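Local coordinates for protein N-acetylcysteine deacetylase (Bacillus subtilis, PDB 1YSJ) that probably deacetylates N-acetylcysteine to cysteine and acetate with two divalent metal ions per subunit, in a pathway that recovers sulfur from S-(2-succino)cysteine, at residues A129-I132 against G133-M136; S389-F392 against A393-V397; H31-L34 against I35-R39. The protein carries 1 engineered substitution. One frame throughout, in Å; residues are numbered along the deposited sequence.

In the fold
All three interactions lie within single helices that pack against one another in the metal-binding part of this M20 peptidase. Helix 124-139, carrying interaction 1, is the common neighbour: helix 28-43 (interaction 3) and helix 384-402 (interaction 2) both touch it. Interactions 2 and 3, centres about 18 Å apart, touch through Ser389 and Leu34. Interactions 1 and 2 are buried, with aliphatic and aromatic groups facing strands of the mixed sheet; interaction 1 has only hydroxyls as polar side-chain groups, whereas interaction 2 adds an amide, a phenol and a carboxylate in salt bridges. Interaction 3 is partly buried, with apolar groups on the other two helices and arginines paired with carboxylates.

Interaction 1 of 3, residues A129-I132 against G133-M136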
loop_
_atom_site.group_PDB
_atom_site.type_symbol
_atom_site.label_atom_id
_atom_site.label_comp_id
_atom_site.label_asym_id
_atom_site.label_seq_id
_atom_site.Cartn_x
_atom_site.Cartn_y
_atom_site.Cartn_z
ATOM N N ALA A 129 -6.840 39.377 -14.629
ATOM C CA ALA A 129 -6.594 40.809 -14.840
ATOM C C ALA A 129 -6.347 41.159 -16.314
ATOM O O ALA A 129 -6.860 42.166 -16.799
ATOM C CB ALA A 129 -5.447 41.295 -13.971
ATOM N N SER A 130 -5.585 40.314 -17.013
ATOM C CA SER A 130 -5.320 40.470 -18.450
ATOM C C SER A 130 -6.592 40.481 -19.282
ATOM O O SER A 130 -6.783 41.372 -20.110
ATOM C CB SER A 130 -4.404 39.356 -18.965
ATOM O OG SER A 130 -3.086 39.499 -18.471
ATOM N N ILE A 131 -7.456 39.493 -19.054
ATOM C CA ILE A 131 -8.691 39.336 -19.826
ATOM C C ILE A 131 -9.747 40.391 -19.446
ATOM O O ILE A 131 -10.643 40.699 -20.243
ATOM C CB ILE A 131 -9.234 37.865 -19.747
ATOM C CG1 ILE A 131 -8.210 36.866 -20.310
ATOM C CG2 ILE A 131 -10.571 37.693 -20.477
ATOM C CD1 ILE A 131 -7.650 37.219 -21.691
ATOM N N ILE A 132 -9.634 40.953 -18.243
ATOM C CA ILE A 132 -10.445 42.116 -17.889
ATOM C C ILE A 132 -9.941 43.306 -18.707
ATOM O O ILE A 132 -10.739 44.081 -19.251
ATOM C CB ILE A 132 -10.419 42.439 -16.372
ATOM C CG1 ILE A 132 -11.196 41.387 -15.584
ATOM C CG2 ILE A 132 -11.013 43.824 -16.106
ATOM C CD1 ILE A 132 -11.025 41.491 -14.075
ATOM N N GLY A 133 -8.617 43.429 -18.801
ATOM C CA GLY A 133 -7.988 44.412 -19.683
ATOM C C GLY A 133 -8.508 44.325 -21.108
ATOM O O GLY A 133 -8.923 45.334 -21.685
ATOM N N THR A 134 -8.494 43.113 -21.662
ATOM C CA THR A 134 -9.006 42.844 -23.007
ATOM C C THR A 134 -10.431 43.367 -23.174
ATOM O O THR A 134 -10.736 44.052 -24.155
ATOM C CB THR A 134 -8.962 41.333 -23.331
ATOM O OG1 THR A 134 -7.610 40.875 -23.269
ATOM C CG2 THR A 134 -9.509 41.051 -24.731
ATOM N N ALA A 135 -11.290 43.051 -22.205
ATOM C CA ALA A 135 -12.684 43.487 -22.226
ATOM C C ALA A 135 -12.785 45.012 -22.229
ATOM O O ALA A 135 -13.580 45.586 -22.974
ATOM C CB ALA A 135 -13.451 42.886 -21.057
HETATM N N MSE A 136 -11.953 45.660 -21.414
HETATM C CA MSE A 136 -11.919 47.120 -21.335
HETATM C C MSE A 136 -11.473 47.779 -22.639
HETATM O O MSE A 136 -12.044 48.791 -23.046
HETATM C CB MSE A 136 -11.050 47.578 -20.163
HETATM C CG MSE A 136 -11.698 47.326 -18.813
HETATM SE SE MSE A 136 -10.575 47.780 -17.288
HETATM C CE MSE A 136 -11.792 47.233 -15.849
#
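Ile132 and Met136, a selenomethionine, lie side by side one helical turn apart and point the same way. The methyl CE at the end of Met136 reaches CG2 of Ile132 at 3.5 Å. Nearer the backbone, CG of Met136 sits 3.4 Å from the carbonyl O of Ile132, which also takes the backbone N of Met136 at 2.9 Å. Met136 has CG beside its backbone N (chi1 -72°) and an extended chain beyond, which carries the selenium and CE along Ile132. Round the helix, Ile131 and Thr134 run alongside one another, CD1 of Ile131 lying 4.0 Å from OG1 of Thr134.

The same turn is tied by ordinary i to i+4 bonds, from Gly133 N to Ala129 O and from Thr134 N to Ser130 O, both at 2.9 Å. Ala135 N to Ile131 O is longer at 3.1 Å.

Further out, OG1 of Thr134 is hydrogen-bonded to the carbonyl O of Ser389 on helix 384-402, and OG of Ser130 to Phe126 O within its own helix. Ile131 and Ile132 rest on Phe153 of strand 148-154, while Ile132 and Met136 also meet helix 28-43. At Gly133, which has no side chain, CD2 of Leu34 comes to 3.5 Å from CA, a close approach between two helices.

The chemistry is that of a central helix: apolar flanks pack against sheet and helix, and the buried serine and threonine hydroxyls are paid for by main-chain carbonyls.

Interaction 2 of 3, residues S389-F392 against A393-V397; sequences SQYF and AELAV
The rings of Tyr391 and Phe392 share one methyl of Leu395, CD2, which approaches each obliquely, lying 4.1 Å from CE2 of Tyr391 and 4.1 Å from CD2 of Phe392. The two rings also touch each other: one face of Phe392 takes CD2 of Tyr391, 3.7 Å above the plane and toward the rim, whereas CD1 of Phe392 stands at the edge of the tyrosine ring, in its plane. Different first torsions (chi1 -180° for Tyr391, -80° for Phe392) set the neighbouring rings at different angles, so that Tyr391 CD2 comes over the Phe392 face.

Under the side chains, Leu395 N bonds to Tyr391 O at 2.8 Å, and Ala393 N reaches Ser389 O at a longer 3.3 Å.

Tyr391 and Phe392 both lie on Val363 and Met365 of strand 360-366. Leu395 packs on Ala327 and Ala331 of helix 325-334, whose Ala328 O is hydrogen-bonded to the Tyr391 hydroxyl. On another side of the helix, Glu394 forms salt bridges with Arg334 and Arg141.

Helix 384-402 thus meets the sheet through its two rings and helix 325-334 through Leu395, with a buried phenol hydroxyl matched by a carbonyl and a paired carboxylate nearer solvent.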
loop_
_atom_site.group_PDB
_atom_site.type_symbol
_atom_site.label_atom_id
_atom_site.label_comp_id
_atom_site.label_asym_id
_atom_site.label_seq_id
_atom_site.Cartn_x
_atom_site.Cartn_y
_atom_site.Cartn_z
ATOM N N SER A 389 -3.378 41.564 -22.585
ATOM C CA SER A 389 -4.651 42.270 -22.755
ATOM C C SER A 389 -4.805 42.757 -24.193
ATOM O O SER A 389 -5.866 42.583 -24.804
ATOM C CB SER A 389 -4.798 43.420 -21.751
ATOM O OG SER A 389 -3.680 44.284 -21.785
ATOM N N GLN A 390 -3.725 43.330 -24.727
ATOM C CA GLN A 390 -3.671 43.810 -26.108
ATOM C C GLN A 390 -3.753 42.671 -27.124
ATOM O O GLN A 390 -4.432 42.798 -28.150
ATOM C CB GLN A 390 -2.392 44.616 -26.353
ATOM C CG GLN A 390 -2.256 45.894 -25.537
ATOM C CD GLN A 390 -1.063 46.745 -25.964
ATOM O OE1 GLN A 390 -1.048 47.961 -25.754
ATOM N NE2 GLN A 390 -0.064 46.113 -26.575
ATOM N N TYR A 391 -3.059 41.570 -26.838
ATOM C CA TYR A 391 -3.025 40.419 -27.737
ATOM C C TYR A 391 -4.412 39.839 -28.015
ATOM O O TYR A 391 -4.777 39.614 -29.170
ATOM C CB TYR A 391 -2.109 39.319 -27.190
ATOM C CG TYR A 391 -2.033 38.106 -28.086
ATOM C CD1 TYR A 391 -1.261 38.125 -29.249
ATOM C CD2 TYR A 391 -2.751 36.944 -27.784
ATOM C CE1 TYR A 391 -1.195 37.014 -30.086
ATOM C CE2 TYR A 391 -2.690 35.827 -28.611
ATOM C CZ TYR A 391 -1.909 35.870 -29.762
ATOM O OH TYR A 391 -1.838 34.774 -30.589
ATOM N N PHE A 392 -5.171 39.594 -26.950
ATOM C CA PHE A 392 -6.489 38.987 -27.067
ATOM C C PHE A 392 -7.537 39.954 -27.606
ATOM O O PHE A 392 -8.521 39.527 -28.213
ATOM C CB PHE A 392 -6.922 38.370 -25.735
ATOM C CG PHE A 392 -6.305 37.029 -25.473
ATOM C CD1 PHE A 392 -5.091 36.924 -24.797
ATOM C CD2 PHE A 392 -6.922 35.869 -25.927
ATOM C CE1 PHE A 392 -4.510 35.682 -24.569
ATOM C CE2 PHE A 392 -6.349 34.611 -25.697
ATOM C CZ PHE A 392 -5.147 34.518 -25.022
ATOM N N ALA A 393 -7.321 41.250 -27.392
ATOM C CA ALA A 393 -8.163 42.277 -27.998
ATOM C C ALA A 393 -7.971 42.300 -29.514
ATOM O O ALA A 393 -8.942 42.399 -30.267
ATOM C CB ALA A 393 -7.868 43.640 -27.393
ATOM N N GLU A 394 -6.721 42.190 -29.959
ATOM C CA GLU A 394 -6.428 42.208 -31.388
ATOM C C GLU A 394 -6.813 40.890 -32.053
ATOM O O GLU A 394 -7.322 40.885 -33.177
ATOM C CB GLU A 394 -4.957 42.544 -31.644
ATOM C CG GLU A 394 -4.685 43.109 -33.034
ATOM C CD GLU A 394 -5.388 44.444 -33.296
ATOM O OE1 GLU A 394 -5.505 45.271 -32.359
ATOM O OE2 GLU A 394 -5.815 44.666 -34.451
ATOM N N LEU A 395 -6.582 39.785 -31.346
ATOM C CA LEU A 395 -6.990 38.458 -31.803
ATOM C C LEU A 395 -8.502 38.377 -32.021
ATOM O O LEU A 395 -8.952 37.875 -33.049
ATOM C CB LEU A 395 -6.528 37.379 -30.817
ATOM C CG LEU A 395 -6.828 35.914 -31.147
ATOM C CD1 LEU A 395 -6.075 35.452 -32.394
ATOM C CD2 LEU A 395 -6.500 35.026 -29.965
ATOM N N ALA A 396 -9.272 38.885 -31.061
ATOM C CA ALA A 396 -10.736 38.916 -31.157
ATOM C C ALA A 396 -11.228 39.631 -32.417
ATOM O O ALA A 396 -12.101 39.117 -33.123
ATOM C CB ALA A 396 -11.337 39.553 -29.916
ATOM N N VAL A 397 -10.658 40.806 -32.691
ATOM C CA VAL A 397 -10.990 41.589 -33.883
ATOM C C VAL A 397 -10.646 40.828 -35.172
ATOM O O VAL A 397 -11.446 40.793 -36.113
ATOM C CB VAL A 397 -10.290 42.978 -33.869
ATOM C CG1 VAL A 397 -10.513 43.727 -35.183
ATOM C CG2 VAL A 397 -10.778 43.815 -32.689
#

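Interaction 3 of 3, residues H31-L34 against I35-R39; sequences HTRL and INMRR
With chi1 at -175°, the imidazole of His31 swings away from its own backbone N and lies along the helix toward Ile35. Ile35 sends CG1 and then CD1 back to meet it, and CD1 settles over one ring face in a CH-pi contact, 3.6 Å from the centroid and 20° off the ring normal. The methyl is displaced toward the rim, where NE2 of His31 is its nearest ring atom at 3.4 Å.

Met37, a selenomethionine, is bent at chi3 (-66°), which brings CE to 3.4 Å from Arg33 O and 3.7 Å from CD2 of Leu34, whose side chain crosses it. On the exposed side Thr32 and Asn36 run alongside each other, with CG2 of Thr32 3.8 Å from OD1 of Asn36.

The main chain binds Ile35 N to His31 O at 2.9 Å and Asn36 N to Thr32 O at 2.8 Å, while the link from Met37 N to Arg33 O is weak at 3.3 Å.

Outside these turns, His31 and Ile35 lean on Leu385 of helix 384-402, and Met37 on Ile132 and Met136 of helix 124-139. Arg38 forms salt bridges with Asp125, next in sequence to the nickel ligand His124, and with Glu382, which also pairs with Arg39; Arg33 pairs with Glu65.

The CH-pi contact thus holds His31 and Ile35 together within their own helix, and the apolar groups then pack on helices 384-402 and 124-139. A buried arginine shares this inward side: its two salt bridges probably hold the Arg38 guanidinium in place.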
loop_
_atom_site.group_PDB
_atom_site.type_symbol
_atom_site.label_atom_id
_atom_site.label_comp_id
_atom_site.label_asym_id
_atom_site.label_seq_id
_atom_site.Cartn_x
_atom_site.Cartn_y
_atom_site.Cartn_z
ATOM N N HIS A 31 -2.355 50.630 -17.466
ATOM C CA HIS A 31 -1.456 49.559 -17.028
ATOM C C HIS A 31 -1.467 49.386 -15.505
ATOM O O HIS A 31 -1.614 48.266 -15.012
ATOM C CB HIS A 31 -0.032 49.774 -17.557
ATOM C CG HIS A 31 0.912 48.652 -17.241
ATOM N ND1 HIS A 31 0.530 47.326 -17.259
ATOM C CD2 HIS A 31 2.228 48.659 -16.916
ATOM C CE1 HIS A 31 1.565 46.566 -16.948
ATOM N NE2 HIS A 31 2.608 47.350 -16.735
ATOM N N THR A 32 -1.322 50.496 -14.778
ATOM C CA THR A 32 -1.421 50.519 -13.311
ATOM C C THR A 32 -2.756 49.936 -12.831
ATOM O O THR A 32 -2.813 49.237 -11.817
ATOM C CB THR A 32 -1.236 51.956 -12.762
ATOM O OG1 THR A 32 0.069 52.432 -13.112
ATOM C CG2 THR A 32 -1.391 52.003 -11.245
ATOM N N ARG A 33 -3.819 50.220 -13.580
ATOM C CA ARG A 33 -5.148 49.682 -13.307
ATOM C C ARG A 33 -5.182 48.157 -13.462
ATOM O O ARG A 33 -5.900 47.472 -12.732
ATOM C CB ARG A 33 -6.173 50.342 -14.233
ATOM C CG ARG A 33 -7.618 49.989 -13.939
ATOM C CD ARG A 33 -8.551 50.656 -14.931
ATOM N NE ARG A 33 -9.947 50.454 -14.557
ATOM C CZ ARG A 33 -10.981 51.023 -15.165
ATOM N NH1 ARG A 33 -10.791 51.843 -16.191
ATOM N NH2 ARG A 33 -12.211 50.773 -14.739
ATOM N N LEU A 34 -4.404 47.637 -14.410
ATOM C CA LEU A 34 -4.271 46.190 -14.603
ATOM C C LEU A 34 -3.435 45.555 -13.493
ATOM O O LEU A 34 -3.779 44.491 -12.981
ATOM C CB LEU A 34 -3.637 45.878 -15.963
ATOM C CG LEU A 34 -4.398 46.211 -17.250
ATOM C CD1 LEU A 34 -3.549 45.846 -18.454
ATOM C CD2 LEU A 34 -5.723 45.474 -17.297
ATOM N N ILE A 35 -2.333 46.217 -13.141
ATOM C CA ILE A 35 -1.448 45.774 -12.069
ATOM C C ILE A 35 -2.204 45.712 -10.736
ATOM O O ILE A 35 -2.142 44.701 -10.029
ATOM C CB ILE A 35 -0.177 46.672 -11.977
ATOM C CG1 ILE A 35 0.799 46.323 -13.106
ATOM C CG2 ILE A 35 0.515 46.527 -10.625
ATOM C CD1 ILE A 35 1.838 47.395 -13.396
ATOM N N ASN A 36 -2.938 46.776 -10.418
ATOM C CA ASN A 36 -3.706 46.834 -9.178
ATOM C C ASN A 36 -4.780 45.758 -9.046
ATOM O O ASN A 36 -5.019 45.261 -7.947
ATOM C CB ASN A 36 -4.287 48.235 -8.954
ATOM C CG ASN A 36 -3.252 49.217 -8.418
ATOM O OD1 ASN A 36 -3.443 50.432 -8.477
ATOM N ND2 ASN A 36 -2.146 48.689 -7.892
HETATM N N MSE A 37 -5.416 45.397 -10.158
HETATM C CA MSE A 37 -6.389 44.301 -10.165
HETATM C C MSE A 37 -5.711 42.950 -9.956
HETATM O O MSE A 37 -6.181 42.134 -9.165
HETATM C CB MSE A 37 -7.211 44.296 -11.453
HETATM C CG MSE A 37 -8.253 45.411 -11.518
HETATM SE SE MSE A 37 -9.426 45.263 -13.070
HETATM C CE MSE A 37 -8.126 45.581 -14.485
ATOM N N ARG A 38 -4.605 42.726 -10.663
ATOM C CA ARG A 38 -3.795 41.520 -10.495
ATOM C C ARG A 38 -3.384 41.327 -9.036
ATOM O O ARG A 38 -3.488 40.226 -8.494
ATOM C CB ARG A 38 -2.546 41.577 -11.386
ATOM C CG ARG A 38 -1.673 40.317 -11.356
ATOM C CD ARG A 38 -0.575 40.392 -10.296
ATOM N NE ARG A 38 0.079 39.101 -10.086
ATOM C CZ ARG A 38 1.373 38.942 -9.809
ATOM N NH1 ARG A 38 1.871 37.724 -9.640
ATOM N NH2 ARG A 38 2.175 39.994 -9.714
ATOM N N ARG A 39 -2.915 42.405 -8.414
ATOM C CA ARG A 39 -2.379 42.346 -7.058
ATOM C C ARG A 39 -3.454 42.193 -5.993
ATOM O O ARG A 39 -3.227 41.532 -4.982
ATOM C CB ARG A 39 -1.517 43.561 -6.771
ATOM C CG ARG A 39 -0.256 43.590 -7.586
ATOM C CD ARG A 39 0.576 44.775 -7.201
ATOM N NE ARG A 39 1.771 44.870 -8.030
ATOM C CZ ARG A 39 2.797 45.668 -7.766
ATOM N NH1 ARG A 39 2.777 46.437 -6.683
ATOM N NH2 ARG A 39 3.843 45.690 -8.582
#